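Local atomic coordinates of protein argonaute (Marinitoga piezophila, PDB entry 5I4A), a protein that uses short guide RNAs with a 5'-hydroxyl end to bind complementary single-stranded DNA or RNA targets and cleave them with divalent metal ions. Residues P150-F154 and I228-V233; Q294-F300 and F335-L341; N372-I376 and M422-E428. All blocks are in the same frame, centred on the assembly; numbering follows the deposited sequence.

Interaction 1: residues P150-F154 and I228-V233; sequences PKFTF and IYKNKV
Phe152, on the strand 150-154, sets its ring against Ile228 of helix 222-231 and the residues that follow it, and Ile228 meets it over one face. From CB outward the side chain passes several partners. CB faces the phenol of Tyr229, with CZ 4.3 Å away. At the ring, Ile228 CG2 stands almost over the centre, 3.5 Å from the centroid and 13° off the normal, a CH-pi contact that touches all six carbons. The far edge carries CE2, which lies 3.7 Å from Lys232 O, in the ring plane, while Val233 CG2 comes near the same edge. With CG swung beside the backbone N (chi1 -85°), the ring is turned toward the helix end, with the isoleucine methyl over the face and the Lys232 carbonyl and Val233 methyl at the edge. Two residues along the strand, Phe154 meets the same helix with its edge: CE1 is 4.2 Å from Ile228 CD1 and CE2 is 4.0 Å from Tyr229 CE2. At the other end, Pro150 CG rests 4.1 Å from Val233 CG1, the two side chains crossing at about a right angle. No hydrogen bond spans the two segments, and the buried Phe152 N has no partner in the model. Linker L1 and linker L2 are thus joined here by apolar packing. Strand 143-156 pairs with 127-140 and 207-211 in an antiparallel sheet, and Phe119 of strand 111-120 touches both Phe152 and Ile228. Lys151 NZ is hydrogen-bonded to Asn111 and makes a long, weak ion pair with a phosphate of the bound RNA, while helix 222-231 packs against this sheet.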
loop_
_atom_site.group_PDB
_atom_site.type_symbol
_atom_site.label_atom_id
_atom_site.label_comp_id
_atom_site.label_asym_id
_atom_site.label_seq_id
_atom_site.Cartn_x
_atom_site.Cartn_y
_atom_site.Cartn_z
ATOM N N PRO A 150 3.953 -8.076 16.997
ATOM C CA PRO A 150 4.902 -9.175 16.816
ATOM C C PRO A 150 4.934 -9.621 15.362
ATOM O O PRO A 150 3.902 -9.704 14.691
ATOM C CB PRO A 150 4.357 -10.272 17.737
ATOM C CG PRO A 150 2.918 -9.929 17.935
ATOM C CD PRO A 150 2.855 -8.435 17.908
ATOM N N LYS A 151 6.139 -9.887 14.872
ATOM C CA LYS A 151 6.336 -10.397 13.520
ATOM C C LYS A 151 7.655 -11.162 13.500
ATOM O O LYS A 151 8.222 -11.480 14.552
ATOM C CB LYS A 151 6.302 -9.264 12.487
ATOM C CG LYS A 151 7.531 -8.366 12.493
ATOM C CD LYS A 151 7.650 -7.568 11.204
ATOM C CE LYS A 151 6.719 -6.369 11.196
ATOM N NZ LYS A 151 7.088 -5.407 10.120
ATOM N N PHE A 152 8.152 -11.453 12.301
ATOM C CA PHE A 152 9.374 -12.227 12.160
ATOM C C PHE A 152 10.250 -11.640 11.066
ATOM O O PHE A 152 9.760 -11.116 10.062
ATOM C CB PHE A 152 9.075 -13.698 11.862
ATOM C CG PHE A 152 8.829 -14.514 13.090
ATOM C CD1 PHE A 152 9.886 -15.092 13.770
ATOM C CD2 PHE A 152 7.546 -14.685 13.582
ATOM C CE1 PHE A 152 9.670 -15.838 14.912
ATOM C CE2 PHE A 152 7.324 -15.428 14.727
ATOM C CZ PHE A 152 8.388 -16.007 15.390
ATOM N N THR A 153 11.558 -11.734 11.284
ATOM C CA THR A 153 12.565 -11.355 10.307
ATOM C C THR A 153 13.470 -12.553 10.078
ATOM O O THR A 153 13.996 -13.129 11.037
ATOM C CB THR A 153 13.387 -10.155 10.780
ATOM O OG1 THR A 153 12.513 -9.156 11.320
ATOM C CG2 THR A 153 14.168 -9.556 9.622
ATOM N N PHE A 154 13.635 -12.934 8.818
ATOM C CA PHE A 154 14.452 -14.081 8.447
ATOM C C PHE A 154 15.745 -13.571 7.830
ATOM O O PHE A 154 15.726 -12.935 6.769
ATOM C CB PHE A 154 13.687 -14.998 7.493
ATOM C CG PHE A 154 12.363 -15.450 8.042
ATOM C CD1 PHE A 154 12.290 -16.536 8.899
ATOM C CD2 PHE A 154 11.198 -14.772 7.728
ATOM C CE1 PHE A 154 11.076 -16.946 9.417
ATOM C CE2 PHE A 154 9.982 -15.177 8.245
ATOM C CZ PHE A 154 9.921 -16.264 9.091
ATOM N N ILE A 228 5.481 -20.903 11.078
ATOM C CA ILE A 228 5.866 -19.970 12.135
ATOM C C ILE A 228 4.871 -18.822 12.228
ATOM O O ILE A 228 4.470 -18.412 13.323
ATOM C CB ILE A 228 7.298 -19.461 11.890
ATOM C CG1 ILE A 228 8.298 -20.591 12.122
ATOM C CG2 ILE A 228 7.611 -18.268 12.773
ATOM C CD1 ILE A 228 9.633 -20.339 11.498
ATOM N N TYR A 229 4.442 -18.295 11.082
ATOM C CA TYR A 229 3.511 -17.174 11.096
ATOM C C TYR A 229 2.124 -17.569 11.590
ATOM O O TYR A 229 1.388 -16.702 12.075
ATOM C CB TYR A 229 3.405 -16.558 9.700
ATOM C CG TYR A 229 4.231 -15.306 9.513
ATOM C CD1 TYR A 229 3.886 -14.124 10.157
ATOM C CD2 TYR A 229 5.349 -15.300 8.686
ATOM C CE1 TYR A 229 4.633 -12.972 9.989
ATOM C CE2 TYR A 229 6.103 -14.150 8.511
ATOM C CZ TYR A 229 5.739 -12.989 9.166
ATOM O OH TYR A 229 6.482 -11.842 8.999
ATOM N N LYS A 230 1.757 -18.851 11.500
ATOM C CA LYS A 230 0.372 -19.247 11.747
ATOM C C LYS A 230 0.060 -19.347 13.242
ATOM O O LYS A 230 -0.868 -18.693 13.736
ATOM C CB LYS A 230 0.066 -20.570 11.036
ATOM C CG LYS A 230 -1.407 -20.945 11.089
ATOM C CD LYS A 230 -1.634 -22.387 10.672
ATOM C CE LYS A 230 -3.119 -22.713 10.577
ATOM N NZ LYS A 230 -3.858 -22.417 11.838
ATOM N N ASN A 231 0.819 -20.162 13.980
ATOM C CA ASN A 231 0.534 -20.371 15.394
ATOM C C ASN A 231 1.780 -20.127 16.240
ATOM O O ASN A 231 1.967 -20.770 17.280
ATOM C CB ASN A 231 -0.018 -21.775 15.645
ATOM C CG ASN A 231 -1.197 -22.100 14.737
ATOM O OD1 ASN A 231 -1.068 -22.856 13.767
ATOM N ND2 ASN A 231 -2.351 -21.528 15.047
ATOM N N LYS A 232 2.658 -19.214 15.805
ATOM C CA LYS A 232 3.800 -18.791 16.609
ATOM C C LYS A 232 3.926 -17.270 16.652
ATOM O O LYS A 232 4.904 -16.759 17.213
ATOM C CB LYS A 232 5.104 -19.415 16.096
ATOM C CG LYS A 232 6.180 -19.631 17.154
ATOM C CD LYS A 232 7.344 -20.389 16.550
ATOM C CE LYS A 232 8.258 -20.925 17.627
ATOM N NZ LYS A 232 9.194 -21.949 17.096
ATOM N N VAL A 233 2.974 -16.538 16.065
ATOM C CA VAL A 233 2.895 -15.091 16.256
ATOM C C VAL A 233 2.036 -14.756 17.476
ATOM O O VAL A 233 2.303 -13.769 18.171
ATOM C CB VAL A 233 2.342 -14.413 14.990
ATOM C CG1 VAL A 233 2.052 -12.931 15.229
ATOM C CG2 VAL A 233 3.313 -14.582 13.827
#

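Interaction 2: residues Q294-F300 and F335-L341; sequences QPLKAIF and FSKVEFL
Leu296 and Val338 pair in parallel as neighbouring strands, and the backbone of Leu296 is bonded at both ends to 335-341. Its N-H reaches Lys337 O at 2.8 Å, nearly straight at 172°, and its carbonyl receives Glu339 N. The pattern repeats two residues on, where Ala298 N bonds to Glu339 O and Leu341 N bonds to Ala298 O, the latter at 3.2 Å and more bent. At the start, Ser336 N is hydrogen-bonded to Gln294 O.

Side chains on the face of Leu296 and Ala298 make the apolar layer. Leu296 CB lies over one face of the Phe335 ring, 4.0 Å from its centroid, while Gln294 O meets that ring's edge in plane. Phe340 CE1 packs 3.8 Å from Ala298 CB, and its ring slides past that of Phe300, with centroids 5.0 Å apart and planes at 30°, so the two barely overlap. Having CG beside the backbone N (chi1 -64°) directs the Phe340 ring across to the neighbouring strand. Shortening Phe340 to an alanine would probably leave the Ala298 methyl and the Phe300 ring without the ring that meets them from this strand and open a gap on that face of the sheet, beside Phe319. On the other face, Lys297 and Glu339 lie side by side pointing the same way, with Lys297 CG 3.9 Å from Glu339 OE2; the lysine amine instead forms a salt bridge to Asp371.

Farther out, Phe319 meets both the Phe300 and Phe340 rings, and Ala330 and Tyr327 of helix 325-333 touch Phe335, Val338 and Phe340 between them. Strand 295-302 lies between 337-340 and 374-379 in the parallel sheet of the Mid domain, and Leu296 touches Met422 of helix 412-424.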
loop_
_atom_site.group_PDB
_atom_site.type_symbol
_atom_site.label_atom_id
_atom_site.label_comp_id
_atom_site.label_asym_id
_atom_site.label_seq_id
_atom_site.Cartn_x
_atom_site.Cartn_y
_atom_site.Cartn_z
ATOM N N GLN A 294 -25.025 -4.656 -23.939
ATOM C CA GLN A 294 -24.018 -4.146 -24.853
ATOM C C GLN A 294 -23.328 -5.295 -25.579
ATOM O O GLN A 294 -23.244 -6.409 -25.053
ATOM C CB GLN A 294 -22.961 -3.321 -24.107
ATOM C CG GLN A 294 -23.533 -2.218 -23.225
ATOM C CD GLN A 294 -24.179 -1.104 -24.027
ATOM O OE1 GLN A 294 -25.312 -0.697 -23.757
ATOM N NE2 GLN A 294 -23.455 -0.598 -25.016
ATOM N N PRO A 295 -22.834 -5.063 -26.793
ATOM C CA PRO A 295 -22.081 -6.111 -27.486
ATOM C C PRO A 295 -20.657 -6.210 -26.961
ATOM O O PRO A 295 -20.034 -5.211 -26.592
ATOM C CB PRO A 295 -22.103 -5.650 -28.948
ATOM C CG PRO A 295 -22.186 -4.161 -28.855
ATOM C CD PRO A 295 -23.019 -3.865 -27.632
ATOM N N LEU A 296 -20.153 -7.440 -26.917
ATOM C CA LEU A 296 -18.754 -7.713 -26.612
ATOM C C LEU A 296 -18.040 -8.003 -27.927
ATOM O O LEU A 296 -18.268 -9.046 -28.548
ATOM C CB LEU A 296 -18.626 -8.885 -25.641
ATOM C CG LEU A 296 -17.200 -9.289 -25.253
ATOM C CD1 LEU A 296 -16.463 -8.123 -24.615
ATOM C CD2 LEU A 296 -17.216 -10.492 -24.321
ATOM N N LYS A 297 -17.195 -7.071 -28.355
ATOM C CA LYS A 297 -16.464 -7.175 -29.610
ATOM C C LYS A 297 -14.978 -7.337 -29.319
ATOM O O LYS A 297 -14.453 -6.731 -28.380
ATOM C CB LYS A 297 -16.709 -5.940 -30.485
ATOM C CG LYS A 297 -18.169 -5.774 -30.902
ATOM C CD LYS A 297 -18.392 -4.506 -31.713
ATOM C CE LYS A 297 -18.141 -3.263 -30.877
ATOM N NZ LYS A 297 -18.505 -2.016 -31.607
ATOM N N ALA A 298 -14.299 -8.156 -30.124
ATOM C CA ALA A 298 -12.912 -8.478 -29.819
ATOM C C ALA A 298 -12.169 -8.919 -31.072
ATOM O O ALA A 298 -12.771 -9.408 -32.031
ATOM C CB ALA A 298 -12.830 -9.573 -28.748
ATOM N N ILE A 299 -10.850 -8.728 -31.043
ATOM C CA ILE A 299 -9.928 -9.294 -32.021
ATOM C C ILE A 299 -8.738 -9.868 -31.259
ATOM O O ILE A 299 -8.546 -9.599 -30.072
ATOM C CB ILE A 299 -9.456 -8.266 -33.073
ATOM C CG1 ILE A 299 -8.820 -7.048 -32.397
ATOM C CG2 ILE A 299 -10.608 -7.854 -33.985
ATOM C CD1 ILE A 299 -8.257 -6.039 -33.377
ATOM N N PHE A 300 -7.931 -10.663 -31.959
ATOM C CA PHE A 300 -6.843 -11.420 -31.353
ATOM C C PHE A 300 -5.491 -10.951 -31.879
ATOM O O PHE A 300 -5.341 -10.668 -33.074
ATOM C CB PHE A 300 -6.991 -12.927 -31.627
ATOM C CG PHE A 300 -8.250 -13.534 -31.074
ATOM C CD1 PHE A 300 -9.414 -13.552 -31.824
ATOM C CD2 PHE A 300 -8.262 -14.105 -29.810
ATOM C CE1 PHE A 300 -10.571 -14.119 -31.317
ATOM C CE2 PHE A 300 -9.416 -14.670 -29.301
ATOM C CZ PHE A 300 -10.569 -14.676 -30.055
ATOM N N PHE A 335 -24.193 -9.634 -21.798
ATOM C CA PHE A 335 -23.815 -9.076 -23.090
ATOM C C PHE A 335 -24.853 -9.452 -24.141
ATOM O O PHE A 335 -25.297 -10.600 -24.213
ATOM C CB PHE A 335 -22.433 -9.577 -23.513
ATOM C CG PHE A 335 -21.304 -9.008 -22.704
ATOM C CD1 PHE A 335 -20.878 -7.706 -22.908
ATOM C CD2 PHE A 335 -20.661 -9.777 -21.749
ATOM C CE1 PHE A 335 -19.838 -7.178 -22.167
ATOM C CE2 PHE A 335 -19.623 -9.254 -21.005
ATOM C CZ PHE A 335 -19.210 -7.953 -21.216
ATOM N N SER A 336 -25.248 -8.467 -24.952
ATOM C CA SER A 336 -26.211 -8.733 -26.016
ATOM C C SER A 336 -25.677 -9.777 -26.988
ATOM O O SER A 336 -26.411 -10.680 -27.406
ATOM C CB SER A 336 -26.559 -7.438 -26.750
ATOM O OG SER A 336 -25.424 -6.893 -27.400
ATOM N N LYS A 337 -24.397 -9.685 -27.338
ATOM C CA LYS A 337 -23.799 -10.667 -28.231
ATOM C C LYS A 337 -22.281 -10.583 -28.144
ATOM O O LYS A 337 -21.713 -9.608 -27.641
ATOM C CB LYS A 337 -24.262 -10.458 -29.675
ATOM C CG LYS A 337 -23.825 -9.127 -30.230
ATOM C CD LYS A 337 -24.343 -8.893 -31.636
ATOM C CE LYS A 337 -23.516 -7.863 -32.330
ATOM N NZ LYS A 337 -24.148 -7.446 -33.618
ATOM N N VAL A 338 -21.635 -11.634 -28.644
ATOM C CA VAL A 338 -20.185 -11.707 -28.765
ATOM C C VAL A 338 -19.844 -11.689 -30.247
ATOM O O VAL A 338 -20.409 -12.464 -31.029
ATOM C CB VAL A 338 -19.623 -12.966 -28.082
ATOM C CG1 VAL A 338 -18.101 -12.984 -28.165
ATOM C CG2 VAL A 338 -20.087 -13.033 -26.636
ATOM N N GLU A 339 -18.927 -10.806 -30.632
ATOM C CA GLU A 339 -18.596 -10.612 -32.037
ATOM C C GLU A 339 -17.091 -10.467 -32.180
ATOM O O GLU A 339 -16.489 -9.569 -31.586
ATOM C CB GLU A 339 -19.308 -9.382 -32.602
ATOM C CG GLU A 339 -18.969 -9.079 -34.048
ATOM C CD GLU A 339 -19.739 -7.890 -34.584
ATOM O OE1 GLU A 339 -19.690 -7.651 -35.810
ATOM O OE2 GLU A 339 -20.397 -7.197 -33.781
ATOM N N PHE A 340 -16.486 -11.342 -32.971
ATOM C CA PHE A 340 -15.071 -11.245 -33.301
ATOM C C PHE A 340 -14.961 -10.605 -34.677
ATOM O O PHE A 340 -15.319 -11.219 -35.687
ATOM C CB PHE A 340 -14.407 -12.616 -33.239
ATOM C CG PHE A 340 -14.422 -13.213 -31.865
ATOM C CD1 PHE A 340 -13.599 -12.709 -30.873
ATOM C CD2 PHE A 340 -15.280 -14.251 -31.552
ATOM C CE1 PHE A 340 -13.618 -13.239 -29.597
ATOM C CE2 PHE A 340 -15.301 -14.788 -30.276
ATOM C CZ PHE A 340 -14.470 -14.279 -29.301
ATOM N N LEU A 341 -14.503 -9.356 -34.706
ATOM C CA LEU A 341 -14.406 -8.613 -35.952
ATOM C C LEU A 341 -13.331 -9.217 -36.842
ATOM O O LEU A 341 -12.253 -9.588 -36.374
ATOM C CB LEU A 341 -14.077 -7.148 -35.672
ATOM C CG LEU A 341 -14.846 -6.444 -34.554
ATOM C CD1 LEU A 341 -14.351 -5.015 -34.412
ATOM C CD2 LEU A 341 -16.341 -6.471 -34.822
#

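Interaction 3: residues N372-I376 and M422-E428; sequences NVMAI and MGNFIPE
Met374 and Met422 cross obliquely, each sulfur against the other's methylenes, where strand 374-379 faces the end of helix 412-424. The Met374 chain bends at chi2 (-66°), which carries its methyl back along the helix end: CE lies 3.2 Å from Met422 O and 3.5 Å from Ile426 CG1, the second tighter than usual for two carbons. Ile426 meets Met374 at about a right angle. The Met422 chain instead runs extended beyond CG, alongside Met374 CG and SD, and ends with CE against Ile376 CG1 at 3.7 Å, again at about a right angle. The two methionines thus reach in different directions, one toward Ile426 and the other toward Ile376, knitting strand to helix by sulfur-to-methylene and methyl contacts.

At the outer end the contact turns polar. The amide of Asn372 and the carboxylate of Glu428 are nearly coplanar, 24° apart, and Asn372 ND2 donates to Glu428 OE1 on its syn side at 2.9 Å, a bent bond of 136°. A water donates to Glu428 OE2 at 2.8 Å and to Asn372 OD1 at 3.1 Å, so one carboxylate oxygen takes the amide and the other the water, which links back to Asn372. Pro427 CD sits 3.8 Å from Asn372 OD1, and the two side chains come from opposite directions.

Met374 is backed by Leu296 of strand 295-302 and by Ile398 and Gln400 of strand 398-403, while Phe425 also leans on the latter two. Strand 374-379 runs between those two strands in the parallel Mid sheet, and helix 412-424 packs against it through Met422 before the chain enters the PIWI domain.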
loop_
_atom_site.group_PDB
_atom_site.type_symbol
_atom_site.label_atom_id
_atom_site.label_comp_id
_atom_site.label_asym_id
_atom_site.label_seq_id
_atom_site.Cartn_x
_atom_site.Cartn_y
_atom_site.Cartn_z
ATOM N N ASN A 372 -16.030 0.174 -28.586
ATOM C CA ASN A 372 -15.295 -0.634 -27.617
ATOM C C ASN A 372 -14.964 -1.978 -28.252
ATOM O O ASN A 372 -15.860 -2.786 -28.513
ATOM C CB ASN A 372 -16.113 -0.826 -26.345
ATOM C CG ASN A 372 -16.676 0.476 -25.815
ATOM O OD1 ASN A 372 -15.951 1.450 -25.631
ATOM N ND2 ASN A 372 -17.988 0.502 -25.581
ATOM N N VAL A 373 -13.679 -2.222 -28.498
ATOM C CA VAL A 373 -13.219 -3.489 -29.054
ATOM C C VAL A 373 -12.040 -3.962 -28.220
ATOM O O VAL A 373 -11.047 -3.236 -28.069
ATOM C CB VAL A 373 -12.826 -3.369 -30.538
ATOM C CG1 VAL A 373 -12.208 -4.677 -31.029
ATOM C CG2 VAL A 373 -14.043 -3.015 -31.377
ATOM N N MET A 374 -12.152 -5.169 -27.680
ATOM C CA MET A 374 -11.097 -5.750 -26.866
ATOM C C MET A 374 -10.000 -6.325 -27.751
ATOM O O MET A 374 -10.273 -6.993 -28.751
ATOM C CB MET A 374 -11.663 -6.850 -25.973
ATOM C CG MET A 374 -12.839 -6.407 -25.127
ATOM S SD MET A 374 -12.340 -5.169 -23.924
ATOM C CE MET A 374 -13.933 -4.544 -23.425
ATOM N N ALA A 375 -8.755 -6.068 -27.376
ATOM C CA ALA A 375 -7.608 -6.681 -28.030
ATOM C C ALA A 375 -7.123 -7.806 -27.122
ATOM O O ALA A 375 -6.442 -7.567 -26.122
ATOM C CB ALA A 375 -6.516 -5.657 -28.303
ATOM N N ILE A 376 -7.493 -9.038 -27.468
ATOM C CA ILE A 376 -7.023 -10.225 -26.755
ATOM C C ILE A 376 -5.595 -10.492 -27.222
ATOM O O ILE A 376 -5.367 -11.031 -28.310
ATOM C CB ILE A 376 -7.937 -11.430 -26.991
ATOM C CG1 ILE A 376 -9.334 -11.143 -26.423
ATOM C CG2 ILE A 376 -7.347 -12.681 -26.353
ATOM C CD1 ILE A 376 -10.409 -12.086 -26.919
ATOM N N MET A 422 -13.438 -7.521 -19.060
ATOM C CA MET A 422 -13.849 -6.878 -20.306
ATOM C C MET A 422 -15.111 -6.050 -20.105
ATOM O O MET A 422 -15.188 -4.897 -20.545
ATOM C CB MET A 422 -14.063 -7.931 -21.389
ATOM C CG MET A 422 -12.796 -8.621 -21.842
ATOM S SD MET A 422 -13.154 -9.852 -23.102
ATOM C CE MET A 422 -11.511 -10.449 -23.457
ATOM N N GLY A 423 -16.113 -6.624 -19.433
ATOM C CA GLY A 423 -17.300 -5.851 -19.104
ATOM C C GLY A 423 -16.974 -4.638 -18.257
ATOM O O GLY A 423 -17.497 -3.545 -18.489
ATOM N N ASN A 424 -16.088 -4.815 -17.272
ATOM C CA ASN A 424 -15.639 -3.707 -16.441
ATOM C C ASN A 424 -15.041 -2.577 -17.275
ATOM O O ASN A 424 -15.153 -1.404 -16.899
ATOM C CB ASN A 424 -14.617 -4.222 -15.423
ATOM C CG ASN A 424 -14.711 -3.522 -14.081
ATOM O OD1 ASN A 424 -15.795 -3.143 -13.638
ATOM N ND2 ASN A 424 -13.570 -3.352 -13.424
ATOM N N PHE A 425 -14.411 -2.901 -18.405
ATOM C CA PHE A 425 -13.737 -1.911 -19.238
ATOM C C PHE A 425 -14.639 -1.305 -20.306
ATOM O O PHE A 425 -14.170 -0.473 -21.088
ATOM C CB PHE A 425 -12.504 -2.527 -19.906
ATOM C CG PHE A 425 -11.250 -2.412 -19.088
ATOM C CD1 PHE A 425 -11.083 -3.165 -17.937
ATOM C CD2 PHE A 425 -10.231 -1.555 -19.474
ATOM C CE1 PHE A 425 -9.928 -3.062 -17.185
ATOM C CE2 PHE A 425 -9.074 -1.449 -18.728
ATOM C CZ PHE A 425 -8.922 -2.203 -17.582
ATOM N N ILE A 426 -15.908 -1.694 -20.362
ATOM C CA ILE A 426 -16.879 -1.087 -21.268
ATOM C C ILE A 426 -17.643 -0.028 -20.481
ATOM O O ILE A 426 -18.392 -0.381 -19.553
ATOM C CB ILE A 426 -17.825 -2.133 -21.869
ATOM C CG1 ILE A 426 -17.043 -3.068 -22.794
ATOM C CG2 ILE A 426 -18.955 -1.455 -22.629
ATOM C CD1 ILE A 426 -17.802 -4.315 -23.205
ATOM N N PRO A 427 -17.490 1.262 -20.799
ATOM C CA PRO A 427 -18.119 2.303 -19.971
ATOM C C PRO A 427 -19.636 2.258 -19.967
ATOM O O PRO A 427 -20.246 2.742 -19.010
ATOM C CB PRO A 427 -17.593 3.609 -20.582
ATOM C CG PRO A 427 -17.124 3.244 -21.956
ATOM C CD PRO A 427 -16.649 1.827 -21.868
ATOM N N GLU A 428 -20.272 1.691 -20.987
ATOM C CA GLU A 428 -21.725 1.590 -20.965
ATOM C C GLU A 428 -22.223 0.451 -20.088
ATOM O O GLU A 428 -23.440 0.287 -19.944
ATOM C CB GLU A 428 -22.275 1.427 -22.385
ATOM C CG GLU A 428 -22.108 2.662 -23.263
ATOM C CD GLU A 428 -20.685 2.845 -23.753
ATOM O OE1 GLU A 428 -19.976 1.826 -23.905
ATOM O OE2 GLU A 428 -20.274 4.006 -23.977
HETATM O O HOH W 1 -17.882 3.855 -25.508
#

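How the interactions relate
Interactions 2 and 3 adjoin, their centres about 9 Å apart, and share the parallel sheet of the Mid domain: strands 295-302 and 374-379 are neighbours, and Ile299 O and Lys297 O probably accept hydrogen bonds from Ile376 N and Met374 N. Interaction 1 lies far off, its centre about 49 Å from that of interaction 2 and about 43 Å from that of interaction 3, on the other side of the chain's centre from the latter. Along the chain all three come in series. Interaction 1 joins the two linkers of the PAZ lobe, whereas interactions 2 and 3 lie almost wholly in the Mid domain of the PIWI lobe, their ends reaching linker L2 and the PIWI domain.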